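Local coordinates for extracellular protein 11-1 (Passalora fulva, PDB 6ZUS) that is a secreted fungal effector that probably acts as an avirulence factor in interactions with plant resistance proteins, and carries bound zinc in the crystal, at residues 41-46 with 51-56; 88-91 with 96-99. All blocks are in the same frame, centred on the assembly; numbering follows the deposited sequence.

Contact 1: 41-46 with 51-56; sequences WKKNDA and DGFSTA
Phe53 meets Lys43 and Trp41 across this contact, and its ring is the piece on which both converge. The main touch is with Lys43. The lysine chain passes along the CD1-CE1 rim of the phenylalanine, with CD of Lys43 3.8 Å from CD1 of Phe53, and only its CE moves in over the face. CB of Lys43 lies outside that rim, 3.9 Å from CE1 of Phe53. The lysine is bent at chi2 (-148°) and again at chi4 (57°). These bends carry NZ back to the carbonyl of Trp41, with 3.0 Å between NZ of Lys43 and O of Trp41. The ammonium group comes in tilted from the carbonyl plane. It also bonds to O of Phe38. The amine is therefore held by two backbone oxygens. Its cation-pi attraction to Phe53 is long and at most weak.

Trp41 meets the ring at CE2, across from CD1, and the two side chains meet at a slant. CE3 of Trp41 lies 4.2 Å from CE2 of Phe53, which stands at the edge of the indole, near its plane. O of Lys42 lies 4.1 Å from CZ of Phe53, approaching obliquely. No hydrogen bond links the two segments.

Phe38 of helix 31-40, Tyr104 of helix 101-109 and Ala82 of strand 71-86 also touch the Phe53 side chain. Trp41 packs edge-to-face with Phe38. This is a small apolar cluster within the long connection between helix 31-40 and strand 57-64, where a loop aromatic packs at the junction of two helices and the main antiparallel sheet.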
ATOM      1  N   TRP A  41      -7.006  -4.579   4.400  1.00 18.10           N
ATOM      2  CA  TRP A  41      -7.150  -3.226   3.803  1.00 18.58           C
ATOM      3  C   TRP A  41      -8.634  -2.859   3.750  1.00 20.65           C
ATOM      4  O   TRP A  41      -9.466  -3.746   3.442  1.00 21.50           O
ATOM      5  CB  TRP A  41      -6.539  -3.101   2.402  1.00 17.75           C
ATOM      6  CG  TRP A  41      -5.075  -3.365   2.292  1.00 17.42           C
ATOM      7  CD1 TRP A  41      -4.201  -3.768   3.259  1.00 17.43           C
ATOM      8  CD2 TRP A  41      -4.331  -3.262   1.069  1.00 17.63           C
ATOM      9  NE1 TRP A  41      -2.948  -3.890   2.720  1.00 18.25           N
ATOM     10  CE2 TRP A  41      -3.000  -3.601   1.373  1.00 17.07           C
ATOM     11  CE3 TRP A  41      -4.667  -2.913  -0.254  1.00 18.24           C
ATOM     12  CZ2 TRP A  41      -2.009  -3.614   0.374  1.00 17.84           C
ATOM     13  CZ3 TRP A  41      -3.680  -2.878  -1.214  1.00 17.45           C
ATOM     14  CH2 TRP A  41      -2.364  -3.226  -0.903  1.00 18.53           C
ATOM     15  N   LYS A  42      -8.940  -1.606   4.044  1.00 21.76           N
ATOM     16  CA  LYS A  42     -10.323  -1.072   3.989  1.00 23.71           C
ATOM     17  C   LYS A  42     -10.737  -0.961   2.523  1.00 21.98           C
ATOM     18  O   LYS A  42     -10.105  -0.192   1.763  1.00 22.47           O
ATOM     19  CB  LYS A  42     -10.463   0.342   4.549  1.00 30.88           C
ATOM     20  CG  LYS A  42     -10.355   0.522   6.049  1.00 45.65           C
ATOM     21  CD  LYS A  42     -10.576   2.015   6.397  1.00 63.81           C
ATOM     22  CE  LYS A  42     -10.317   2.341   7.867  1.00 86.59           C
ATOM     23  NZ  LYS A  42     -10.358   3.802   8.142  1.00 95.93           N
ATOM     24  N   LYS A  43     -11.801  -1.645   2.127  1.00 25.10           N
ATOM     25  CA  LYS A  43     -12.212  -1.659   0.672  1.00 27.04           C
ATOM     26  C   LYS A  43     -13.471  -0.796   0.448  1.00 27.09           C
ATOM     27  O   LYS A  43     -13.878  -0.632  -0.735  1.00 24.98           O
ATOM     28  CB  LYS A  43     -12.242  -3.116   0.181  1.00 30.00           C
ATOM     29  CG  LYS A  43     -10.936  -3.845   0.523  1.00 29.60           C
ATOM     30  CD  LYS A  43     -10.449  -4.887  -0.384  1.00 32.74           C
ATOM     31  CE  LYS A  43      -9.101  -5.415   0.067  1.00 32.04           C
ATOM     32  NZ  LYS A  43      -9.197  -5.932   1.451  1.00 28.34           N
ATOM     33  N   ASN A  44     -13.933  -0.094   1.483  1.00 23.01           N
ATOM     34  CA  ASN A  44     -15.136   0.766   1.406  1.00 26.71           C
ATOM     35  C   ASN A  44     -14.822   2.162   1.932  1.00 26.97           C
ATOM     36  O   ASN A  44     -15.727   2.811   2.491  1.00 27.12           O
ATOM     37  CB  ASN A  44     -16.307   0.148   2.156  1.00 30.45           C
ATOM     38  CG  ASN A  44     -15.991   0.005   3.621  1.00 35.39           C
ATOM     39  OD1 ASN A  44     -14.841   0.174   4.030  1.00 31.29           O
ATOM     40  ND2 ASN A  44     -17.006  -0.300   4.419  1.00 41.08           N
ATOM     41  N   ASP A  45     -13.634   2.682   1.624  1.00 22.62           N
ATOM     42  CA  ASP A  45     -13.349   4.114   1.893  1.00 23.84           C
ATOM     43  C   ASP A  45     -14.357   4.999   1.131  1.00 22.74           C
ATOM     44  O   ASP A  45     -14.753   4.646   0.005  1.00 21.99           O
ATOM     45  CB  ASP A  45     -11.913   4.471   1.529  1.00 22.71           C
ATOM     46  CG  ASP A  45     -11.518   5.876   1.960  1.00 24.91           C
ATOM     47  OD1 ASP A  45     -11.276   6.041   3.170  1.00 27.00           O
ATOM     48  OD2 ASP A  45     -11.465   6.782   1.088  1.00 25.49           O
ATOM     49  N   ALA A  46     -14.713   6.152   1.693  1.00 23.78           N
ATOM     50  CA  ALA A  46     -15.580   7.150   1.038  1.00 24.57           C
ATOM     51  C   ALA A  46     -15.038   7.509  -0.354  1.00 25.29           C
ATOM     52  O   ALA A  46     -15.868   7.789  -1.264  1.00 23.26           O
ATOM     53  CB  ALA A  46     -15.676   8.373   1.915  1.00 26.71           C
ATOM     54  N   ASP A  51     -15.301  -1.418  -8.774  1.00 23.33           N
ATOM     55  CA  ASP A  51     -14.381  -2.442  -9.325  1.00 26.51           C
ATOM     56  C   ASP A  51     -13.325  -2.881  -8.286  1.00 29.67           C
ATOM     57  O   ASP A  51     -12.506  -3.767  -8.628  1.00 26.02           O
ATOM     58  CB  ASP A  51     -13.768  -1.983 -10.654  1.00 26.48           C
ATOM     59  CG  ASP A  51     -14.726  -2.126 -11.835  1.00 30.83           C
ATOM     60  OD1 ASP A  51     -15.523  -3.092 -11.830  1.00 33.90           O
ATOM     61  OD2 ASP A  51     -14.651  -1.312 -12.744  1.00 32.64           O
ATOM     62  N   GLY A  52     -13.308  -2.314  -7.081  1.00 26.19           N
ATOM     63  CA  GLY A  52     -12.434  -2.808  -6.005  1.00 26.28           C
ATOM     64  C   GLY A  52     -10.956  -2.805  -6.394  1.00 24.51           C
ATOM     65  O   GLY A  52     -10.462  -1.794  -6.925  1.00 21.85           O
ATOM     66  N   PHE A  53     -10.258  -3.889  -6.054  1.00 24.16           N
ATOM     67  CA  PHE A  53      -8.782  -3.985  -6.029  1.00 23.66           C
ATOM     68  C   PHE A  53      -8.377  -5.143  -6.926  1.00 23.57           C
ATOM     69  O   PHE A  53      -9.090  -6.150  -6.998  1.00 23.10           O
ATOM     70  CB  PHE A  53      -8.247  -4.213  -4.609  1.00 23.97           C
ATOM     71  CG  PHE A  53      -8.491  -3.043  -3.705  1.00 23.70           C
ATOM     72  CD1 PHE A  53      -9.782  -2.677  -3.370  1.00 25.78           C
ATOM     73  CD2 PHE A  53      -7.462  -2.221  -3.318  1.00 21.92           C
ATOM     74  CE1 PHE A  53     -10.037  -1.565  -2.579  1.00 27.00           C
ATOM     75  CE2 PHE A  53      -7.698  -1.122  -2.510  1.00 22.71           C
ATOM     76  CZ  PHE A  53      -8.984  -0.793  -2.133  1.00 27.20           C
ATOM     77  N   SER A  54      -7.226  -4.978  -7.542  1.00 23.86           N
ATOM     78  CA  SER A  54      -6.530  -6.018  -8.335  1.00 25.68           C
ATOM     79  C   SER A  54      -6.114  -7.168  -7.416  1.00 26.45           C
ATOM     80  O   SER A  54      -6.272  -7.085  -6.148  1.00 25.39           O
ATOM     81  CB  SER A  54      -5.377  -5.443  -9.047  1.00 25.65           C
ATOM     82  OG  SER A  54      -4.293  -5.293  -8.157  1.00 27.15           O
ATOM     83  N   THR A  55      -5.730  -8.282  -8.043  1.00 27.56           N
ATOM     84  CA  THR A  55      -5.087  -9.425  -7.354  1.00 27.72           C
ATOM     85  C   THR A  55      -3.874  -8.886  -6.580  1.00 24.41           C
ATOM     86  O   THR A  55      -3.157  -8.015  -7.110  1.00 24.56           O
ATOM     87  CB  THR A  55      -4.656 -10.493  -8.376  1.00 33.42           C
ATOM     88  OG1 THR A  55      -5.880 -10.980  -8.931  1.00 40.45           O
ATOM     89  CG2 THR A  55      -3.872 -11.614  -7.742  1.00 34.87           C
ATOM     90  N   ALA A  56      -3.740  -9.309  -5.338  1.00 25.05           N
ATOM     91  CA  ALA A  56      -2.611  -8.880  -4.469  1.00 25.52           C
ATOM     92  C   ALA A  56      -1.366  -9.692  -4.872  1.00 28.96           C
ATOM     93  O   ALA A  56      -1.495 -10.881  -5.191  1.00 25.45           O
ATOM     94  CB  ALA A  56      -3.000  -9.050  -3.038  1.00 26.37           C
TER

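Contact 2: 88-91 with 96-99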
ATOM      1  N   GLY A  88      -9.509  14.627  -5.576  1.00 32.18           N
ATOM      2  CA  GLY A  88      -9.751  15.873  -4.837  1.00 33.91           C
ATOM      3  C   GLY A  88     -10.266  15.589  -3.447  1.00 31.78           C
ATOM      4  O   GLY A  88      -9.763  14.650  -2.795  1.00 38.38           O
ATOM      5  N   LYS A  89     -11.236  16.393  -3.033  1.00 30.38           N
ATOM      6  CA  LYS A  89     -11.972  16.294  -1.765  1.00 32.77           C
ATOM      7  C   LYS A  89     -13.333  15.734  -2.119  1.00 30.44           C
ATOM      8  O   LYS A  89     -13.904  16.134  -3.150  1.00 36.34           O
ATOM      9  CB  LYS A  89     -12.116  17.679  -1.135  1.00 38.70           C
ATOM     10  CG  LYS A  89     -10.805  18.439  -0.980  1.00 50.87           C
ATOM     11  CD  LYS A  89      -9.976  17.964   0.196  1.00 58.48           C
ATOM     12  CE  LYS A  89      -8.753  18.824   0.447  1.00 72.27           C
ATOM     13  NZ  LYS A  89      -8.356  18.796   1.879  1.00 84.04           N
ATOM     14  N   TRP A  90     -13.880  14.901  -1.275  1.00 26.10           N
ATOM     15  CA  TRP A  90     -15.175  14.260  -1.520  1.00 24.99           C
ATOM     16  C   TRP A  90     -16.010  14.458  -0.269  1.00 27.35           C
ATOM     17  O   TRP A  90     -15.519  14.103   0.828  1.00 24.48           O
ATOM     18  CB  TRP A  90     -14.954  12.771  -1.838  1.00 26.63           C
ATOM     19  CG  TRP A  90     -16.184  11.930  -1.706  1.00 27.38           C
ATOM     20  CD1 TRP A  90     -16.527  11.060  -0.706  1.00 28.51           C
ATOM     21  CD2 TRP A  90     -17.297  11.974  -2.606  1.00 30.36           C
ATOM     22  NE1 TRP A  90     -17.765  10.519  -0.948  1.00 29.99           N
ATOM     23  CE2 TRP A  90     -18.248  11.041  -2.120  1.00 28.54           C
ATOM     24  CE3 TRP A  90     -17.543  12.689  -3.792  1.00 32.27           C
ATOM     25  CZ2 TRP A  90     -19.464  10.845  -2.768  1.00 35.21           C
ATOM     26  CZ3 TRP A  90     -18.740  12.482  -4.440  1.00 32.59           C
ATOM     27  CH2 TRP A  90     -19.679  11.579  -3.928  1.00 37.32           C
ATOM     28  N   PHE A  91     -17.255  14.906  -0.439  1.00 26.94           N
ATOM     29  CA  PHE A  91     -18.251  14.991   0.660  1.00 26.77           C
ATOM     30  C   PHE A  91     -19.149  13.745   0.637  1.00 28.51           C
ATOM     31  O   PHE A  91     -19.836  13.505  -0.388  1.00 32.40           O
ATOM     32  CB  PHE A  91     -18.990  16.330   0.524  1.00 31.36           C
ATOM     33  CG  PHE A  91     -19.892  16.595   1.696  1.00 31.68           C
ATOM     34  CD1 PHE A  91     -19.357  16.937   2.929  1.00 32.94           C
ATOM     35  CD2 PHE A  91     -21.261  16.423   1.581  1.00 35.57           C
ATOM     36  CE1 PHE A  91     -20.190  17.170   4.008  1.00 33.15           C
ATOM     37  CE2 PHE A  91     -22.095  16.648   2.669  1.00 34.70           C
ATOM     38  CZ  PHE A  91     -21.552  17.016   3.877  1.00 37.69           C
ATOM     39  N   TRP A  96     -16.290  15.783   4.828  1.00 27.03           N
ATOM     40  CA  TRP A  96     -15.288  15.799   3.745  1.00 28.02           C
ATOM     41  C   TRP A  96     -14.175  14.766   3.981  1.00 26.47           C
ATOM     42  O   TRP A  96     -13.651  14.598   5.144  1.00 23.90           O
ATOM     43  CB  TRP A  96     -14.672  17.179   3.592  1.00 31.92           C
ATOM     44  CG  TRP A  96     -15.663  18.196   3.140  1.00 36.40           C
ATOM     45  CD1 TRP A  96     -16.419  19.059   3.895  1.00 40.31           C
ATOM     46  CD2 TRP A  96     -15.973  18.450   1.766  1.00 36.81           C
ATOM     47  NE1 TRP A  96     -17.194  19.829   3.068  1.00 42.60           N
ATOM     48  CE2 TRP A  96     -16.939  19.480   1.759  1.00 40.33           C
ATOM     49  CE3 TRP A  96     -15.526  17.897   0.560  1.00 34.82           C
ATOM     50  CZ2 TRP A  96     -17.468  19.956   0.569  1.00 37.92           C
ATOM     51  CZ3 TRP A  96     -16.044  18.377  -0.616  1.00 37.04           C
ATOM     52  CH2 TRP A  96     -17.006  19.394  -0.603  1.00 40.06           C
ATOM     53  N   PHE A  97     -13.717  14.219   2.862  1.00 25.32           N
ATOM     54  CA  PHE A  97     -12.579  13.263   2.746  1.00 24.74           C
ATOM     55  C   PHE A  97     -11.592  13.807   1.727  1.00 22.79           C
ATOM     56  O   PHE A  97     -11.960  14.277   0.630  1.00 24.72           O
ATOM     57  CB  PHE A  97     -13.078  11.873   2.338  1.00 23.31           C
ATOM     58  CG  PHE A  97     -13.899  11.217   3.416  1.00 24.73           C
ATOM     59  CD1 PHE A  97     -15.252  11.519   3.570  1.00 25.37           C
ATOM     60  CD2 PHE A  97     -13.332  10.283   4.274  1.00 25.35           C
ATOM     61  CE1 PHE A  97     -16.011  10.902   4.554  1.00 24.18           C
ATOM     62  CE2 PHE A  97     -14.094   9.679   5.263  1.00 24.09           C
ATOM     63  CZ  PHE A  97     -15.426  10.012   5.424  1.00 25.33           C
ATOM     64  N   ASP A  98     -10.335  13.792   2.124  1.00 25.24           N
ATOM     65  CA  ASP A  98      -9.225  14.070   1.198  1.00 23.85           C
ATOM     66  C   ASP A  98      -8.895  12.774   0.452  1.00 23.05           C
ATOM     67  O   ASP A  98      -8.497  11.806   1.100  1.00 22.44           O
ATOM     68  CB  ASP A  98      -8.036  14.624   1.969  1.00 24.07           C
ATOM     69  CG  ASP A  98      -6.941  15.206   1.092  1.00 26.82           C
ATOM     70  OD1 ASP A  98      -7.010  15.035  -0.168  1.00 27.84           O
ATOM     71  OD2 ASP A  98      -6.028  15.867   1.690  1.00 28.07           O
ATOM     72  N   CYS A  99      -9.016  12.794  -0.868  1.00 23.56           N
ATOM     73  CA  CYS A  99      -8.795  11.602  -1.717  1.00 25.14           C
ATOM     74  C   CYS A  99      -7.401  11.622  -2.360  1.00 23.56           C
ATOM     75  O   CYS A  99      -7.131  10.707  -3.138  1.00 24.07           O
ATOM     76  CB  CYS A  99      -9.873  11.475  -2.779  1.00 29.80           C
ATOM     77  SG  CYS A  99     -11.578  11.440  -2.133  1.00 30.35           S
TER
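This contact is a two-stranded antiparallel beta hairpin at the surface, well away from the centre of the chain. Strand 89-91 pairs with strand 96-98. Trp90 and Phe97 form the hydrogen-bonded pair: N of Trp90 gives a 2.8 Å bond to O of Phe97, and N of Phe97 a 2.7 Å bond to O of Trp90. Lys89 with Asp98 and Phe91 with Trp96 are the flanking non-hydrogen-bonded pairs. At the open end, N of Cys99 bonds to O of Gly88 at 2.8 Å. Gly88 has a positive phi (87°), which suits glycine.

Lys89, Phe91, Trp96 and Asp98 share one face. The indole of Trp96 lies across the other strand. CB of Phe91 stands over its six-membered ring, 3.6 Å from the ring centroid, in a CH-pi contact. The first torsion of Phe91 (chi1 -172°) swings the ring away from its own backbone N, and its edge faces the Trp96 indole, the planes at 53°. CD1 of Phe91 is 3.6 Å from NE1 of Trp96. CB of Lys89 touches CE3 of the same indole. The salt bridge from Lys89 to Asp98 is long, 3.7 Å from NZ of Lys89 to OD2 of Asp98, while OD1 of Asp98 accepts a hydrogen bond from N of Asp100.

Trp90 and Phe97 occupy the other face. SG of Cys99 packs on CB of Trp90, 3.6 Å away, and is joined by a disulfide to Cys47. Phe97 also touches Arg107, and Asp98 touches Pro103, so the second strand lies against helix 101-109. In sequence the hairpin links strand 71-86 to that helix; Trp90 makes a cation-pi contact with Arg86 at the end of the strand.

In the fold
From the N terminus, strand 6-20 and helix 31-40 come first. Contact 1 then brings together two parts of the connection from that helix to strand 57-64, closing a short loop. The chain next passes through strands 57-64 and 71-86 of the main sheet. Contact 2 closes the hairpin just beyond, before helix 101-109. The contacts follow in series and neither encloses the other. Their centres are about 17 Å apart, yet they touch: Ala46 packs against Trp90 and Phe97. The Cys47-Cys99 disulfide fastens the hairpin to the loop between 41-46 and 51-56. Arg107 ties both to helix 101-109, by a salt bridge to Asp45 and a hydrogen bond to O of Asp98.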